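PDB 4JA0: phosphoribosylaminoimidazole carboxylase from Bombyx mori, which probably catalyses two steps of de novo purine biosynthesis, carboxylation of aminoimidazole ribonucleotide (AIR) and conversion of the product to SAICAR. Local coordinates for residues H266-F272 with A323-V329; A288-L294 with A384-A388; D297-T301 with I313-Y317. Residue numbers count along the deposited sequence, not the author numbering.

Contact 1 of 3, residues H266-F272 with A323-V329; sequences HHKVVVF and ALVFIAV
Set residues 267-272 and 323-329 as parallel beta strands, axes 4.5 Å apart at closest and crossing at -19°, in step from His267 beside Ala323 to Phe272 beside Ala328. His266, still in loop, accepts at O from Ala323 N (3.1 Å). Lys268 makes two bonds to strand 323-329, its N to Ala323 O (3.0 Å) and its O to Val325 N (3.0 Å). Val269, chi1 t, places CG1 3.8 Å from Ile327 CD1, on the face covered by helices 279-291 and 380-391. These are the first and third strands of the Rossmann-like, order 2-1-3-4-5 parallel sheet of the AIR carboxylase domain. Val270 N meets Val325 O (2.8 Å) and Val270 O meets Ile327 N (2.7 Å); its CB lies 3.6 Å from Phe326 CD1, at the ring edge. Val271 CG1 touches Val329 CG2 (3.6 Å). Phe272 N reaches Ile327 O (2.7 Å), Phe272 O accepts from Val329 N (2.8 Å), and its ring, chi1 m, barely overlaps that of Phe326, centroids 5.6 Å apart.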
# COMPACT_ATOMS: atom_id res chain seq x y z
N HIS A 266 -41.63 -1.31 -17.18
CA HIS A 266 -41.60 -1.15 -15.73
C HIS A 266 -40.30 -1.64 -15.14
O HIS A 266 -39.86 -2.77 -15.40
CB HIS A 266 -42.78 -1.89 -15.09
CG HIS A 266 -44.11 -1.44 -15.59
ND1 HIS A 266 -44.64 -0.20 -15.31
CD2 HIS A 266 -45.02 -2.06 -16.38
CE1 HIS A 266 -45.82 -0.08 -15.89
NE2 HIS A 266 -46.07 -1.20 -16.55
N HIS A 267 -39.67 -0.78 -14.36
CA HIS A 267 -38.41 -1.12 -13.70
C HIS A 267 -38.21 -0.28 -12.48
O HIS A 267 -38.82 0.76 -12.30
CB HIS A 267 -37.23 -0.98 -14.66
CG HIS A 267 -37.21 0.33 -15.40
ND1 HIS A 267 -36.99 1.54 -14.78
CD2 HIS A 267 -37.43 0.60 -16.71
CE1 HIS A 267 -37.06 2.50 -15.68
NE2 HIS A 267 -37.32 1.96 -16.86
N LYS A 268 -37.38 -0.80 -11.59
CA LYS A 268 -37.04 -0.07 -10.39
C LYS A 268 -35.56 -0.28 -10.11
O LYS A 268 -35.05 -1.41 -10.20
CB LYS A 268 -37.91 -0.53 -9.20
CG LYS A 268 -37.61 0.18 -7.90
CD LYS A 268 -38.17 1.59 -7.89
CE LYS A 268 -39.70 1.56 -7.90
NZ LYS A 268 -40.31 2.92 -7.74
N VAL A 269 -34.89 0.82 -9.82
CA VAL A 269 -33.53 0.83 -9.29
C VAL A 269 -33.68 1.18 -7.82
O VAL A 269 -34.26 2.22 -7.47
CB VAL A 269 -32.65 1.88 -10.01
CG1 VAL A 269 -31.38 2.13 -9.25
CG2 VAL A 269 -32.33 1.43 -11.41
N VAL A 270 -33.21 0.29 -6.95
CA VAL A 270 -33.28 0.55 -5.52
C VAL A 270 -31.87 0.76 -4.96
O VAL A 270 -31.00 -0.10 -5.14
CB VAL A 270 -33.98 -0.59 -4.76
CG1 VAL A 270 -34.19 -0.21 -3.31
CG2 VAL A 270 -35.31 -0.90 -5.41
N VAL A 271 -31.64 1.89 -4.31
CA VAL A 271 -30.37 2.13 -3.65
C VAL A 271 -30.50 1.90 -2.15
O VAL A 271 -31.21 2.63 -1.47
CB VAL A 271 -29.87 3.55 -3.90
CG1 VAL A 271 -28.46 3.70 -3.38
CG2 VAL A 271 -29.90 3.87 -5.38
N PHE A 272 -29.81 0.89 -1.61
CA PHE A 272 -29.78 0.70 -0.16
C PHE A 272 -28.55 1.38 0.40
O PHE A 272 -27.43 1.05 0.00
CB PHE A 272 -29.68 -0.79 0.21
CG PHE A 272 -30.95 -1.56 0.03
CD1 PHE A 272 -32.16 -0.93 -0.18
CD2 PHE A 272 -30.93 -2.95 0.10
CE1 PHE A 272 -33.32 -1.67 -0.34
CE2 PHE A 272 -32.08 -3.69 -0.06
CZ PHE A 272 -33.28 -3.05 -0.28
N ALA A 323 -38.31 -5.16 -14.15
CA ALA A 323 -36.87 -5.30 -13.96
C ALA A 323 -36.43 -4.66 -12.65
O ALA A 323 -37.02 -3.68 -12.18
CB ALA A 323 -36.13 -4.67 -15.12
N LEU A 324 -35.35 -5.17 -12.08
CA LEU A 324 -34.95 -4.74 -10.77
C LEU A 324 -33.45 -4.69 -10.64
O LEU A 324 -32.77 -5.68 -10.89
CB LEU A 324 -35.56 -5.69 -9.73
CG LEU A 324 -35.34 -5.41 -8.26
CD1 LEU A 324 -35.88 -4.04 -7.92
CD2 LEU A 324 -36.03 -6.49 -7.44
N VAL A 325 -32.93 -3.53 -10.24
CA VAL A 325 -31.51 -3.37 -9.97
C VAL A 325 -31.29 -2.77 -8.59
O VAL A 325 -31.89 -1.74 -8.27
CB VAL A 325 -30.84 -2.47 -11.00
CG1 VAL A 325 -29.43 -2.19 -10.57
CG2 VAL A 325 -30.85 -3.14 -12.34
N PHE A 326 -30.45 -3.42 -7.78
CA PHE A 326 -30.06 -2.90 -6.47
C PHE A 326 -28.69 -2.22 -6.48
O PHE A 326 -27.71 -2.78 -6.98
CB PHE A 326 -30.02 -4.01 -5.43
CG PHE A 326 -31.34 -4.62 -5.17
CD1 PHE A 326 -32.38 -3.86 -4.66
CD2 PHE A 326 -31.54 -5.98 -5.39
CE1 PHE A 326 -33.62 -4.43 -4.41
CE2 PHE A 326 -32.77 -6.56 -5.12
CZ PHE A 326 -33.81 -5.79 -4.64
N ILE A 327 -28.63 -1.03 -5.89
CA ILE A 327 -27.36 -0.36 -5.68
C ILE A 327 -27.05 -0.31 -4.20
O ILE A 327 -27.88 0.17 -3.41
CB ILE A 327 -27.35 1.06 -6.30
CG1 ILE A 327 -27.44 0.93 -7.83
CG2 ILE A 327 -26.10 1.85 -5.85
CD1 ILE A 327 -27.65 2.24 -8.54
N ALA A 328 -25.88 -0.84 -3.83
CA ALA A 328 -25.46 -0.90 -2.42
C ALA A 328 -24.43 0.16 -2.07
O ALA A 328 -23.29 0.12 -2.55
CB ALA A 328 -24.93 -2.29 -2.07
N VAL A 329 -24.84 1.06 -1.18
CA VAL A 329 -24.00 2.14 -0.69
C VAL A 329 -23.67 1.99 0.80
O VAL A 329 -24.49 2.27 1.67
CB VAL A 329 -24.67 3.51 -0.93
CG1 VAL A 329 -23.80 4.64 -0.41
CG2 VAL A 329 -24.97 3.70 -2.39

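Contact 2 of 3, residues A288-L294 with A384-A388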
# COMPACT_ATOMS: atom_id res chain seq x y z
N ALA A 288 -28.65 11.28 -11.26
CA ALA A 288 -28.11 10.80 -12.52
C ALA A 288 -29.04 9.80 -13.21
O ALA A 288 -29.22 9.84 -14.43
CB ALA A 288 -26.75 10.19 -12.29
N ALA A 289 -29.61 8.89 -12.44
CA ALA A 289 -30.42 7.82 -12.99
C ALA A 289 -31.74 8.34 -13.48
O ALA A 289 -32.26 7.91 -14.52
CB ALA A 289 -30.63 6.74 -11.96
N ARG A 290 -32.30 9.29 -12.73
CA ARG A 290 -33.58 9.87 -13.11
C ARG A 290 -33.49 10.64 -14.42
O ARG A 290 -34.42 10.61 -15.22
CB ARG A 290 -34.13 10.74 -11.97
CG ARG A 290 -34.69 9.89 -10.84
CD ARG A 290 -34.93 10.64 -9.56
NE ARG A 290 -35.47 9.73 -8.56
CZ ARG A 290 -35.36 9.91 -7.24
NH1 ARG A 290 -34.73 10.98 -6.77
NH2 ARG A 290 -35.88 9.03 -6.39
N GLU A 291 -32.36 11.30 -14.64
CA GLU A 291 -32.09 11.99 -15.90
C GLU A 291 -31.86 11.02 -17.06
O GLU A 291 -32.07 11.36 -18.23
CB GLU A 291 -30.89 12.92 -15.74
CG GLU A 291 -31.24 14.18 -14.97
CD GLU A 291 -30.03 15.06 -14.70
OE1 GLU A 291 -28.88 14.58 -14.86
OE2 GLU A 291 -30.24 16.24 -14.35
N LEU A 292 -31.43 9.80 -16.75
CA LEU A 292 -31.35 8.77 -17.77
C LEU A 292 -32.71 8.11 -17.93
O LEU A 292 -32.88 7.24 -18.79
CB LEU A 292 -30.30 7.73 -17.40
CG LEU A 292 -28.87 8.23 -17.49
CD1 LEU A 292 -27.95 7.33 -16.70
CD2 LEU A 292 -28.46 8.30 -18.95
N GLY A 293 -33.67 8.51 -17.10
CA GLY A 293 -35.03 8.02 -17.21
C GLY A 293 -35.37 6.83 -16.33
O GLY A 293 -36.25 6.05 -16.68
N LEU A 294 -34.67 6.67 -15.22
CA LEU A 294 -34.91 5.53 -14.33
C LEU A 294 -35.83 5.88 -13.15
O LEU A 294 -35.90 7.04 -12.73
CB LEU A 294 -33.58 4.96 -13.83
CG LEU A 294 -32.60 4.47 -14.90
CD1 LEU A 294 -31.33 3.96 -14.25
CD2 LEU A 294 -33.22 3.36 -15.74
N ALA A 384 -25.10 4.88 -11.64
CA ALA A 384 -26.38 5.11 -12.29
C ALA A 384 -26.31 4.64 -13.75
O ALA A 384 -27.27 4.09 -14.28
CB ALA A 384 -26.77 6.58 -12.21
N LEU A 385 -25.15 4.85 -14.37
CA LEU A 385 -24.93 4.42 -15.74
C LEU A 385 -24.96 2.90 -15.87
O LEU A 385 -25.53 2.37 -16.83
CB LEU A 385 -23.60 5.00 -16.25
CG LEU A 385 -23.50 6.49 -16.60
CD1 LEU A 385 -22.08 6.88 -16.91
CD2 LEU A 385 -24.39 6.82 -17.80
N MET A 386 -24.33 2.19 -14.94
CA MET A 386 -24.40 0.73 -14.95
C MET A 386 -25.86 0.26 -14.85
O MET A 386 -26.28 -0.63 -15.58
CB MET A 386 -23.60 0.13 -13.79
CG MET A 386 -22.38 -0.65 -14.21
SD MET A 386 -22.68 -1.97 -15.43
CE MET A 386 -23.37 -3.18 -14.32
N ALA A 387 -26.61 0.86 -13.93
CA ALA A 387 -28.02 0.54 -13.75
C ALA A 387 -28.79 0.85 -15.04
O ALA A 387 -29.64 0.05 -15.47
CB ALA A 387 -28.59 1.33 -12.58
N ALA A 388 -28.49 1.99 -15.64
CA ALA A 388 -29.12 2.37 -16.91
C ALA A 388 -28.81 1.39 -18.03
O ALA A 388 -29.71 0.96 -18.75
CB ALA A 388 -28.72 3.77 -17.31
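No hydrogen bond joins these segments; the contact is apolar packing of alanines and leucines, partly against backbone. Ala384 points at the end of helix 279-291, its CB 3.6 Å from Ala288 CB and 3.9 Å from Ala289 CB, so the two backbones come within 4.9 Å between the CA atoms of Ala289 and Ala384. Further on, Leu292 and Leu294 fill the wider gap, both with chi1 m and chi2 t. Leu292 CD1 lies 3.7 Å from Ala388 CB and 3.8 Å from Leu385 CD2; Leu385 starts away from the contact, but its m, t rotamer brings its end back. Leu294 CD1 settles against the backbone at Ala388 N (3.7 Å) and also meets Ala387 CB at 4.1 Å. Leu402 of helix 396-420 touches Leu292, Leu385 and Ala388. Between the leucines Gly293, with phi of 95°, ends the helix, and Leu294 N bonds back to Ala289 O (2.8 Å). This is a Schellman motif closing a helix, packed through an alanine-rich surface against a second helix on one face of the alpha/beta sandwich.

Contact 3 of 3, residues D297-T301 with I313-Y317; sequences DLRVT and IMQQY
Residues 297-300 form an extended edge strand, within this chain, of the parallel sheet, running into loop at Thr301; residues 313-317 are the last turn of helix 307-317. The helix runs nearly antiparallel to the strand, at 158° between their directions, with axes 11.6 Å apart at closest. Asp297 faces Tyr317 (CA to CA 10.3 Å) and Thr301 faces Ile313 (8.5 Å), so long side chains must span the space between.

The polar links converge on one hydroxyl. Tyr317, chi1 m and chi2 -70°, extends its ring toward the strand and donates from OH to Asp297 OD2 at 3.0 Å; the same OH accepts from Arg299 NH1 at 2.8 Å, with an N-H...O angle of 162°. Arg299 is folded, with chi1, chi2 and chi3 all m, which swings its guanidinium over to the tyrosine; its NH2 also forms a salt bridge with Asp417 of a third subunit, so the group ties strand and helix to the assembly.

This is the first half of a beta-alpha-beta unit of the AIR carboxylase domain: strand 296-300 leads into helix 307-317, which lies on one face of the sheet, and the chain passes over strand 267-273 to enter strand 323-329.

The apolar part belongs to Ile313, chi1 m and chi2 t. Its CG2 lies over one face of the Arg299 guanidinium, its CD1 is 3.8 Å from Arg299 NH2, and CD1 also stands 4.3 Å from Thr301 CB. Thr301, chi1 t, hydrogen-bonds through OG1 to Thr310.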
# COMPACT_ATOMS: atom_id res chain seq x y z
N ASP A 297 -35.66 4.36 -6.07
CA ASP A 297 -36.02 4.45 -4.67
C ASP A 297 -34.76 4.47 -3.82
O ASP A 297 -33.84 3.68 -4.04
CB ASP A 297 -36.87 3.25 -4.23
CG ASP A 297 -38.33 3.52 -4.32
OD1 ASP A 297 -38.71 4.71 -4.41
OD2 ASP A 297 -39.11 2.53 -4.25
N LEU A 298 -34.73 5.39 -2.86
CA LEU A 298 -33.65 5.45 -1.89
C LEU A 298 -34.12 4.80 -0.59
O LEU A 298 -35.13 5.21 -0.01
CB LEU A 298 -33.25 6.89 -1.62
CG LEU A 298 -32.68 7.69 -2.80
CD1 LEU A 298 -32.22 9.07 -2.35
CD2 LEU A 298 -31.53 6.93 -3.45
N ARG A 299 -33.40 3.79 -0.11
CA ARG A 299 -33.78 3.14 1.13
C ARG A 299 -32.61 3.09 2.11
O ARG A 299 -31.46 3.01 1.72
CB ARG A 299 -34.32 1.73 0.86
CG ARG A 299 -35.37 1.65 -0.21
CD ARG A 299 -36.61 2.40 0.21
NE ARG A 299 -37.05 1.95 1.51
CZ ARG A 299 -37.94 0.98 1.70
NH1 ARG A 299 -38.48 0.36 0.65
NH2 ARG A 299 -38.28 0.62 2.93
N VAL A 300 -32.92 3.14 3.40
CA VAL A 300 -31.90 3.04 4.41
C VAL A 300 -32.09 1.72 5.16
O VAL A 300 -33.17 1.44 5.64
CB VAL A 300 -31.98 4.23 5.40
CG1 VAL A 300 -30.91 4.11 6.51
CG2 VAL A 300 -31.81 5.54 4.66
N THR A 301 -31.04 0.91 5.20
CA THR A 301 -31.01 -0.34 5.95
C THR A 301 -29.59 -0.87 6.08
O THR A 301 -28.76 -0.71 5.18
CB THR A 301 -31.90 -1.45 5.36
OG1 THR A 301 -31.96 -2.57 6.26
CG2 THR A 301 -31.38 -1.91 3.99
N ILE A 313 -36.89 -6.16 3.36
CA ILE A 313 -37.10 -5.04 2.45
C ILE A 313 -36.78 -5.45 1.03
O ILE A 313 -37.54 -5.15 0.10
CB ILE A 313 -36.26 -3.82 2.85
CG1 ILE A 313 -36.70 -3.31 4.23
CG2 ILE A 313 -36.37 -2.72 1.81
CD1 ILE A 313 -36.07 -1.99 4.62
N MET A 314 -35.70 -6.20 0.85
CA MET A 314 -35.34 -6.59 -0.50
C MET A 314 -36.30 -7.64 -1.05
O MET A 314 -36.51 -7.72 -2.27
CB MET A 314 -33.90 -7.09 -0.57
CG MET A 314 -33.76 -8.53 -0.18
SD MET A 314 -33.01 -9.52 -1.47
CE MET A 314 -33.68 -11.11 -1.04
N GLN A 315 -36.92 -8.42 -0.16
CA GLN A 315 -37.89 -9.40 -0.61
C GLN A 315 -39.15 -8.70 -1.10
O GLN A 315 -39.80 -9.14 -2.05
CB GLN A 315 -38.19 -10.42 0.50
CG GLN A 315 -37.13 -11.51 0.63
CD GLN A 315 -37.13 -12.26 1.96
OE1 GLN A 315 -37.70 -11.82 2.96
NE2 GLN A 315 -36.50 -13.43 1.97
N GLN A 316 -39.44 -7.54 -0.52
CA GLN A 316 -40.61 -6.79 -0.93
C GLN A 316 -40.45 -6.25 -2.33
O GLN A 316 -41.41 -6.26 -3.10
CB GLN A 316 -40.90 -5.66 0.07
CG GLN A 316 -41.36 -6.16 1.43
CD GLN A 316 -41.35 -5.07 2.47
OE1 GLN A 316 -40.80 -3.99 2.25
NE2 GLN A 316 -41.98 -5.34 3.61
N TYR A 317 -39.23 -5.86 -2.68
CA TYR A 317 -38.92 -5.39 -4.03
C TYR A 317 -38.95 -6.55 -5.02
O TYR A 317 -39.24 -6.37 -6.20
CB TYR A 317 -37.58 -4.64 -4.06
CG TYR A 317 -37.69 -3.24 -3.53
CD1 TYR A 317 -38.36 -2.27 -4.26
CD2 TYR A 317 -37.14 -2.88 -2.32
CE1 TYR A 317 -38.49 -0.98 -3.80
CE2 TYR A 317 -37.26 -1.59 -1.83
CZ TYR A 317 -37.94 -0.64 -2.59
OH TYR A 317 -38.08 0.65 -2.14

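Overall arrangement
All three contacts belong to the AIR carboxylase part of the chain. Contact 1 is in the middle of the sheet, with contacts 2 and 3 centred about 10 and 9 Å from its centre and about 18 Å from each other. Contact 2 packs against the strand pair where Val269 CG2 meets Leu294 CD1 and Ala387 CB, both at 3.9 Å. Contact 3 joins through the sheet itself: Val271 N to Asp297 O and Val271 O to Arg299 N, each 2.8 Å, are probable hydrogen bonds, and Val270 CG2 lies 3.5 Å from Tyr317 CD1. The two helical layers thus cover different faces of the same sheet. Every contact also touches the second subunit.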